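Local coordinates for protein FACT complex subunit (Chaetomium thermophilum var. thermophilum, PDB 4KHB) that probably acts, as part of the Spt16 subunit of the FACT histone chaperone, in reorganizing nucleosomes during transcription, replication and DNA repair, this piece being its PH-like, Pob3-pairing domain, at residues I49-K57 with A110-A120. Sequence-based numbering, arbitrary orientation.
Sequences INTIKNASK and ANQISNLKREA
Strand 52-57 and helix 110-120 run nearly antiparallel, with 159° between their N-to-C directions and axes 7.6 Å apart at closest; Ile49, in the 3-10 turn before the strand, has its CA 6.3 Å from that of Lys117. The lysine carries the polar half of the contact. Its CG stands anti to the backbone N (chi1 -178°), and bends at the next two torsions bring the ammonium back onto the junction of turn and strand. There NZ donates to Ile49 O at 3.0 Å and to Ile52 O at 3.1 Å, the second bond lying in the carbonyl plane. Ile49 O also accepts from Ile52 N, on the other face of its plane. Cut back to an alanine, Lys117 would probably leave both carbonyls without their shared donor, though Ile49 O would keep Ile52 N. In this PH-like domain, the C-terminal helix caps an end of the sandwich of two antiparallel sheets: Ile113 and Leu116 also touch Ile29 of the first, and Ala110 touches Leu66 of the second. Ile49 lays CD1 against Leu116 CB at 3.8 Å, while its CG2 rests on Ala120 CB at 3.9 Å. On the strand itself, Ala55 CB, at 3.7 Å, and Ile52 CG2 both pack against Ile113 CG2, the two isoleucines crossing at about a right angle. A water donates to Ala55 O at 2.9 Å and weakly to Ser114 OG, whose hydroxyl donates to Ala110 O.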
ATOM      1  N   ILE A  49     -17.119  -1.557   3.847  1.00 16.39           N
ATOM      2  CA  ILE A  49     -18.184  -1.179   2.923  1.00 12.47           C
ATOM      3  C   ILE A  49     -18.911   0.104   3.340  1.00 15.05           C
ATOM      4  O   ILE A  49     -19.425   0.840   2.492  1.00 21.03           O
ATOM      5  CB  ILE A  49     -19.200  -2.330   2.735  1.00 21.54           C
ATOM      6  CG1 ILE A  49     -20.101  -2.069   1.527  1.00 23.48           C
ATOM      7  CG2 ILE A  49     -20.041  -2.506   3.982  1.00 24.95           C
ATOM      8  CD1 ILE A  49     -19.378  -2.133   0.204  1.00 24.87           C
ATOM      9  N   ASN A  50     -18.935   0.378   4.644  1.00 11.78           N
ATOM     10  CA  ASN A  50     -19.593   1.570   5.175  1.00 15.93           C
ATOM     11  C   ASN A  50     -18.831   2.849   4.837  1.00 15.60           C
ATOM     12  O   ASN A  50     -19.273   3.958   5.155  1.00 20.38           O
ATOM     13  CB  ASN A  50     -19.765   1.446   6.692  1.00 15.50           C
ATOM     14  CG  ASN A  50     -20.750   0.360   7.082  1.00 18.42           C
ATOM     15  OD1 ASN A  50     -21.459  -0.185   6.238  1.00 28.09           O
ATOM     16  ND2 ASN A  50     -20.798   0.043   8.371  1.00 21.87           N
ATOM     17  N   THR A  51     -17.678   2.674   4.203  1.00 11.62           N
ATOM     18  CA  THR A  51     -16.786   3.767   3.852  1.00 13.20           C
ATOM     19  C   THR A  51     -16.952   4.102   2.365  1.00 12.04           C
ATOM     20  O   THR A  51     -16.539   5.170   1.899  1.00 16.76           O
ATOM     21  CB  THR A  51     -15.323   3.384   4.209  1.00 10.70           C
ATOM     22  OG1 THR A  51     -14.716   4.428   4.982  1.00 21.17           O
ATOM     23  CG2 THR A  51     -14.490   3.133   2.971  1.00  4.99           C
ATOM     24  N   ILE A  52     -17.606   3.198   1.639  1.00 10.84           N
ATOM     25  CA  ILE A  52     -17.697   3.273   0.179  1.00 15.94           C
ATOM     26  C   ILE A  52     -19.014   3.873  -0.327  1.00 16.44           C
ATOM     27  O   ILE A  52     -20.095   3.512   0.139  1.00 17.05           O
ATOM     28  CB  ILE A  52     -17.490   1.871  -0.448  1.00 13.47           C
ATOM     29  CG1 ILE A  52     -16.028   1.443  -0.296  1.00 12.53           C
ATOM     30  CG2 ILE A  52     -17.877   1.862  -1.921  1.00 14.83           C
ATOM     31  CD1 ILE A  52     -15.798  -0.042  -0.492  1.00 23.18           C
ATOM     32  N   LYS A  53     -18.902   4.798  -1.279  1.00 14.15           N
ATOM     33  CA  LYS A  53     -20.055   5.420  -1.927  1.00 17.18           C
ATOM     34  C   LYS A  53     -20.575   4.554  -3.076  1.00 18.91           C
ATOM     35  O   LYS A  53     -21.705   4.063  -3.029  1.00 16.02           O
ATOM     36  CB  LYS A  53     -19.675   6.809  -2.445  1.00 14.60           C
ATOM     37  CG  LYS A  53     -20.846   7.641  -2.942  1.00 24.14           C
ATOM     38  CD  LYS A  53     -20.397   9.053  -3.270  1.00 33.84           C
ATOM     39  CE  LYS A  53     -21.566  10.019  -3.271  1.00 36.02           C
ATOM     40  NZ  LYS A  53     -22.116  10.201  -4.643  1.00 36.50           N
ATOM     41  N   ASN A  54     -19.751   4.375  -4.106  1.00 14.89           N
ATOM     42  CA  ASN A  54     -20.112   3.524  -5.238  1.00 21.25           C
ATOM     43  C   ASN A  54     -18.894   2.955  -5.964  1.00 17.74           C
ATOM     44  O   ASN A  54     -17.757   3.348  -5.684  1.00 18.94           O
ATOM     45  CB  ASN A  54     -21.002   4.291  -6.224  1.00 21.64           C
ATOM     46  CG  ASN A  54     -20.396   5.617  -6.659  1.00 26.00           C
ATOM     47  OD1 ASN A  54     -19.260   5.675  -7.129  1.00 26.49           O
ATOM     48  ND2 ASN A  54     -21.162   6.692  -6.505  1.00 19.96           N
ATOM     49  N   ALA A  55     -19.138   2.041  -6.901  1.00 18.47           N
ATOM     50  CA  ALA A  55     -18.075   1.482  -7.733  1.00 19.27           C
ATOM     51  C   ALA A  55     -18.513   1.414  -9.192  1.00 20.24           C
ATOM     52  O   ALA A  55     -19.641   1.011  -9.491  1.00 24.81           O
ATOM     53  CB  ALA A  55     -17.681   0.102  -7.235  1.00 16.09           C
ATOM     54  N   SER A  56     -17.618   1.799 -10.098  1.00 25.29           N
ATOM     55  CA  SER A  56     -17.939   1.828 -11.521  1.00 22.46           C
ATOM     56  C   SER A  56     -16.881   1.171 -12.408  1.00 21.94           C
ATOM     57  O   SER A  56     -15.679   1.343 -12.184  1.00 20.57           O
ATOM     58  CB  SER A  56     -18.170   3.269 -11.983  1.00 24.29           C
ATOM     59  OG  SER A  56     -18.902   4.002 -11.018  1.00 39.79           O
ATOM     60  N   LYS A  57     -17.340   0.414 -13.403  1.00 20.47           N
ATOM     61  CA  LYS A  57     -16.463  -0.195 -14.399  1.00 22.13           C
ATOM     62  C   LYS A  57     -16.566   0.573 -15.716  1.00 26.59           C
ATOM     63  O   LYS A  57     -17.640   1.071 -16.075  1.00 27.69           O
ATOM     64  CB  LYS A  57     -16.842  -1.661 -14.627  1.00 24.49           C
ATOM     65  CG  LYS A  57     -16.000  -2.375 -15.686  1.00 26.18           C
ATOM     66  CD  LYS A  57     -16.882  -3.014 -16.746  1.00 27.53           C
ATOM     67  CE  LYS A  57     -16.051  -3.542 -17.901  1.00 37.75           C
ATOM     68  NZ  LYS A  57     -16.426  -4.927 -18.295  1.00 40.39           N
ATOM     69  N   ALA A 110     -17.472  -4.759  -9.569  1.00 18.05           N
ATOM     70  CA  ALA A 110     -18.352  -3.599  -9.450  1.00 20.73           C
ATOM     71  C   ALA A 110     -19.746  -3.979  -8.964  1.00 21.06           C
ATOM     72  O   ALA A 110     -20.370  -3.237  -8.204  1.00 18.38           O
ATOM     73  CB  ALA A 110     -18.439  -2.867 -10.781  1.00 19.23           C
ATOM     74  N   ASN A 111     -20.231  -5.132  -9.411  1.00 24.80           N
ATOM     75  CA  ASN A 111     -21.558  -5.607  -9.034  1.00 26.09           C
ATOM     76  C   ASN A 111     -21.606  -6.097  -7.592  1.00 23.48           C
ATOM     77  O   ASN A 111     -22.564  -5.820  -6.872  1.00 21.35           O
ATOM     78  CB  ASN A 111     -22.021  -6.712  -9.989  1.00 31.02           C
ATOM     79  CG  ASN A 111     -22.169  -6.223 -11.416  1.00 43.78           C
ATOM     80  OD1 ASN A 111     -22.532  -5.071 -11.660  1.00 47.03           O
ATOM     81  ND2 ASN A 111     -21.885  -7.100 -12.370  1.00 44.26           N
ATOM     82  N   GLN A 112     -20.579  -6.838  -7.181  1.00 22.01           N
ATOM     83  CA  GLN A 112     -20.479  -7.321  -5.805  1.00 20.62           C
ATOM     84  C   GLN A 112     -20.435  -6.169  -4.806  1.00 20.19           C
ATOM     85  O   GLN A 112     -21.058  -6.233  -3.744  1.00 22.43           O
ATOM     86  CB  GLN A 112     -19.230  -8.197  -5.630  1.00 18.96           C
ATOM     87  CG  GLN A 112     -19.229  -9.500  -6.415  1.00 27.18           C
ATOM     88  CD  GLN A 112     -18.117 -10.437  -5.973  1.00 36.38           C
ATOM     89  OE1 GLN A 112     -18.265 -11.184  -5.008  1.00 48.98           O
ATOM     90  NE2 GLN A 112     -16.993 -10.395  -6.680  1.00 38.44           N
ATOM     91  N   ILE A 113     -19.691  -5.120  -5.151  1.00 17.69           N
ATOM     92  CA  ILE A 113     -19.562  -3.943  -4.295  1.00 18.07           C
ATOM     93  C   ILE A 113     -20.878  -3.177  -4.202  1.00 16.59           C
ATOM     94  O   ILE A 113     -21.303  -2.785  -3.114  1.00 23.85           O
ATOM     95  CB  ILE A 113     -18.439  -3.000  -4.799  1.00 19.15           C
ATOM     96  CG1 ILE A 113     -17.068  -3.658  -4.625  1.00 13.86           C
ATOM     97  CG2 ILE A 113     -18.474  -1.668  -4.064  1.00 15.20           C
ATOM     98  CD1 ILE A 113     -15.936  -2.920  -5.315  1.00 13.86           C
ATOM     99  N   SER A 114     -21.525  -2.976  -5.348  1.00 17.43           N
ATOM    100  CA  SER A 114     -22.811  -2.292  -5.392  1.00 25.48           C
ATOM    101  C   SER A 114     -23.852  -3.086  -4.611  1.00 23.55           C
ATOM    102  O   SER A 114     -24.679  -2.513  -3.901  1.00 24.80           O
ATOM    103  CB  SER A 114     -23.277  -2.089  -6.837  1.00 18.88           C
ATOM    104  OG  SER A 114     -22.318  -1.377  -7.601  1.00 28.01           O
ATOM    105  N   ASN A 115     -23.801  -4.408  -4.749  1.00 24.50           N
ATOM    106  CA  ASN A 115     -24.742  -5.299  -4.080  1.00 34.61           C
ATOM    107  C   ASN A 115     -24.506  -5.338  -2.571  1.00 26.85           C
ATOM    108  O   ASN A 115     -25.451  -5.435  -1.788  1.00 35.47           O
ATOM    109  CB  ASN A 115     -24.670  -6.707  -4.694  1.00 27.12           C
ATOM    110  CG  ASN A 115     -25.700  -7.661  -4.114  1.00 48.26           C
ATOM    111  OD1 ASN A 115     -26.752  -7.242  -3.629  1.00 66.35           O
ATOM    112  ND2 ASN A 115     -25.403  -8.953  -4.170  1.00 58.48           N
ATOM    113  N   LEU A 116     -23.237  -5.269  -2.174  1.00 22.77           N
ATOM    114  CA  LEU A 116     -22.862  -5.169  -0.767  1.00 27.52           C
ATOM    115  C   LEU A 116     -23.309  -3.824  -0.195  1.00 26.31           C
ATOM    116  O   LEU A 116     -23.764  -3.742   0.948  1.00 29.54           O
ATOM    117  CB  LEU A 116     -21.348  -5.340  -0.598  1.00 23.43           C
ATOM    118  CG  LEU A 116     -20.841  -6.755  -0.293  1.00 31.25           C
ATOM    119  CD1 LEU A 116     -19.322  -6.816  -0.259  1.00 30.10           C
ATOM    120  CD2 LEU A 116     -21.413  -7.245   1.022  1.00 29.30           C
ATOM    121  N   LYS A 117     -23.132  -2.766  -0.919  1.00 27.82           N
ATOM    122  CA  LYS A 117     -23.470  -1.453  -0.466  1.00 30.62           C
ATOM    123  C   LYS A 117     -24.925  -1.273  -0.149  1.00 31.11           C
ATOM    124  O   LYS A 117     -25.282  -0.533   0.697  1.00 29.38           O
ATOM    125  CB  LYS A 117     -23.060  -0.466  -1.543  1.00 22.67           C
ATOM    126  CG  LYS A 117     -23.308   0.958  -1.221  1.00 26.23           C
ATOM    127  CD  LYS A 117     -22.339   1.383  -0.137  1.00 30.95           C
ATOM    128  CE  LYS A 117     -22.969   2.142   0.992  1.00 24.08           C
ATOM    129  NZ  LYS A 117     -22.079   2.134   2.143  1.00 26.87           N
ATOM    130  N   ARG A 118     -25.764  -1.978  -0.856  1.00 36.05           N
ATOM    131  CA  ARG A 118     -27.186  -1.814  -0.723  1.00 39.49           C
ATOM    132  C   ARG A 118     -27.768  -2.445   0.542  1.00 42.91           C
ATOM    133  O   ARG A 118     -28.592  -1.846   1.207  1.00 44.75           O
ATOM    134  CB  ARG A 118     -27.868  -2.146  -2.058  1.00 45.10           C
ATOM    135  CG  ARG A 118     -28.819  -3.302  -2.136  1.00 47.92           C
ATOM    136  CD  ARG A 118     -29.182  -3.570  -3.586  1.00 57.98           C
ATOM    137  NE  ARG A 118     -28.081  -3.319  -4.511  1.00 62.80           N
ATOM    138  CZ  ARG A 118     -28.012  -3.776  -5.761  1.00 68.81           C
ATOM    139  NH1 ARG A 118     -26.965  -3.471  -6.509  1.00 61.96           N
ATOM    140  NH2 ARG A 118     -28.988  -4.526  -6.269  1.00 66.13           N
ATOM    141  N   GLU A 119     -27.227  -3.582   0.935  1.00 41.15           N
ATOM    142  CA  GLU A 119     -27.473  -4.078   2.241  1.00 42.86           C
ATOM    143  C   GLU A 119     -26.927  -3.142   3.255  1.00 38.85           C
ATOM    144  O   GLU A 119     -27.525  -2.970   4.265  1.00 45.43           O
ATOM    145  CB  GLU A 119     -26.864  -5.473   2.456  1.00 42.08           C
ATOM    146  CG  GLU A 119     -27.165  -6.470   1.386  1.00 48.44           C
ATOM    147  CD  GLU A 119     -28.495  -6.227   0.685  1.00 61.95           C
ATOM    148  OE1 GLU A 119     -29.497  -6.000   1.379  1.00 59.55           O
ATOM    149  OE2 GLU A 119     -28.531  -6.241  -0.553  1.00 62.93           O
ATOM    150  N   ALA A 120     -25.765  -2.583   3.016  1.00 36.98           N
ATOM    151  CA  ALA A 120     -25.151  -1.720   4.018  1.00 44.29           C
ATOM    152  C   ALA A 120     -26.017  -0.528   4.280  1.00 42.31           C
ATOM    153  O   ALA A 120     -26.042  -0.063   5.390  1.00 45.35           O
ATOM    154  CB  ALA A 120     -23.754  -1.293   3.661  1.00 26.98           C
TER
HETATM  155  O   HOH W   1     -21.832  -0.330 -10.792  1.00 26.42           O